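N-acetylglucosamine 2-epimerase (Xylella fastidiosa, PDB 3GT5) is a probable sugar isomerase or epimerase of the N-acylglucosamine 2-epimerase family whose own substrate is not established. Local coordinates at residues 316-321 / 382-386. Residues are numbered along the deposited sequence; the frame is centred on the assembly and turned at random.
Sequences LAAAAL and ACHEV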
loop_
_atom_site.group_PDB
_atom_site.type_symbol
_atom_site.label_atom_id
_atom_site.label_comp_id
_atom_site.label_asym_id
_atom_site.label_seq_id
_atom_site.Cartn_x
_atom_site.Cartn_y
_atom_site.Cartn_z
ATOM N N LEU A 316 -8.809 -6.632 -6.562
ATOM C CA LEU A 316 -8.812 -6.936 -8.005
ATOM C C LEU A 316 -7.419 -7.262 -8.513
ATOM O O LEU A 316 -7.274 -8.075 -9.405
ATOM C CB LEU A 316 -9.531 -5.830 -8.832
ATOM C CG LEU A 316 -8.971 -4.445 -8.869
ATOM C CD1 LEU A 316 -7.891 -4.320 -9.912
ATOM C CD2 LEU A 316 -10.074 -3.320 -9.081
ATOM N N ALA A 317 -6.371 -6.688 -7.916
ATOM C CA ALA A 317 -5.009 -7.021 -8.339
ATOM C C ALA A 317 -4.708 -8.464 -7.949
ATOM O O ALA A 317 -4.208 -9.262 -8.782
ATOM C CB ALA A 317 -3.988 -6.023 -7.704
ATOM N N ALA A 318 -5.060 -8.839 -6.710
ATOM C CA ALA A 318 -4.934 -10.213 -6.258
ATOM C C ALA A 318 -5.724 -11.196 -7.159
ATOM O O ALA A 318 -5.203 -12.212 -7.515
ATOM C CB ALA A 318 -5.378 -10.339 -4.792
ATOM N N ALA A 319 -6.963 -10.845 -7.520
ATOM C CA ALA A 319 -7.819 -11.718 -8.344
ATOM C C ALA A 319 -7.188 -11.971 -9.702
ATOM O O ALA A 319 -7.175 -13.102 -10.154
ATOM C CB ALA A 319 -9.227 -11.118 -8.479
ATOM N N ALA A 320 -6.620 -10.956 -10.319
ATOM C CA ALA A 320 -5.948 -11.108 -11.614
ATOM C C ALA A 320 -4.723 -12.053 -11.498
ATOM O O ALA A 320 -4.530 -12.960 -12.344
ATOM C CB ALA A 320 -5.566 -9.682 -12.205
ATOM N N LEU A 321 -3.879 -11.830 -10.472
ATOM C CA LEU A 321 -2.728 -12.714 -10.256
ATOM C C LEU A 321 -3.144 -14.191 -9.970
ATOM O O LEU A 321 -2.537 -15.107 -10.508
ATOM C CB LEU A 321 -1.771 -12.155 -9.193
ATOM C CG LEU A 321 -1.061 -10.820 -9.490
ATOM C CD1 LEU A 321 0.065 -10.525 -8.498
ATOM C CD2 LEU A 321 -0.515 -10.801 -10.842
ATOM N N ALA A 382 -2.395 -1.152 -8.429
ATOM C CA ALA A 382 -3.130 -2.303 -8.823
ATOM C C ALA A 382 -3.155 -2.461 -10.344
ATOM O O ALA A 382 -2.995 -3.570 -10.861
ATOM C CB ALA A 382 -4.579 -2.248 -8.261
ATOM N N CYS A 383 -3.361 -1.369 -11.064
ATOM C CA CYS A 383 -3.392 -1.406 -12.532
ATOM C C CYS A 383 -2.010 -1.757 -13.095
ATOM O O CYS A 383 -1.899 -2.557 -14.024
ATOM C CB CYS A 383 -3.871 -0.081 -13.115
ATOM S SG CYS A 383 -5.628 0.179 -12.740
ATOM N N HIS A 384 -0.963 -1.193 -12.526
ATOM C CA HIS A 384 0.402 -1.531 -12.968
ATOM C C HIS A 384 0.670 -3.000 -12.723
ATOM O O HIS A 384 1.311 -3.670 -13.552
ATOM C CB HIS A 384 1.482 -0.711 -12.246
ATOM C CG HIS A 384 1.522 0.744 -12.616
ATOM N ND1 HIS A 384 1.878 1.193 -13.871
ATOM C CD2 HIS A 384 1.299 1.857 -11.875
ATOM C CE1 HIS A 384 1.884 2.520 -13.885
ATOM N NE2 HIS A 384 1.510 2.951 -12.693
ATOM N N GLU A 385 0.196 -3.523 -11.593
ATOM C CA GLU A 385 0.385 -4.931 -11.300
ATOM C C GLU A 385 -0.379 -5.818 -12.305
ATOM O O GLU A 385 0.171 -6.793 -12.772
ATOM C CB GLU A 385 -0.027 -5.312 -9.863
ATOM C CG GLU A 385 0.492 -6.717 -9.445
ATOM C CD GLU A 385 1.999 -6.869 -9.687
ATOM O OE1 GLU A 385 2.804 -6.012 -9.183
ATOM O OE2 GLU A 385 2.367 -7.823 -10.440
ATOM N N VAL A 386 -1.616 -5.466 -12.644
ATOM C CA VAL A 386 -2.375 -6.276 -13.601
ATOM C C VAL A 386 -1.697 -6.228 -14.957
ATOM O O VAL A 386 -1.695 -7.250 -15.668
ATOM C CB VAL A 386 -3.834 -5.878 -13.714
ATOM C CG1 VAL A 386 -4.589 -6.827 -14.700
ATOM C CG2 VAL A 386 -4.486 -5.904 -12.313
#
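Val386 lies over segment 316-321 between Ala317 and Ala320: both its CG1 and CG2 lie 3.9 Å from Ala320 CB, and CG2 also sits 4.2 Å from Ala317 CA. One turn earlier, Ala382 CB meets Ala317 CB at 3.9 Å, where the backbones come nearest (CA to CA 5.1 Å). Leu316, sideways at its CA-to-CB bond, brings CD1 to 4.2 Å from Ala382 CB, closing one flank. On the other, Leu321 CD1 packs against the aliphatic part of Glu385, 3.9 Å from its CG. The axes of the two segments run almost parallel, 8° apart in direction, with a closest approach of 9.0 Å, and the small alanines permit this spacing. Such a pairing fits neighbouring inner helices of the (alpha/alpha)6 barrel expected of this family: helices 309-326 and 377-387 have the same direction, with helix 329-346, whose Trp339 and Tyr335 back the contact, between them in sequence. Glu385 OE2 forms a salt bridge with Arg262 of helix 247-263 and a hydrogen bond with Asn388. The two segments themselves thus meet through apolar surfaces, so their mutual hold rests on close van der Waals packing, while the carboxylate of Glu385 is paired outside the two segments.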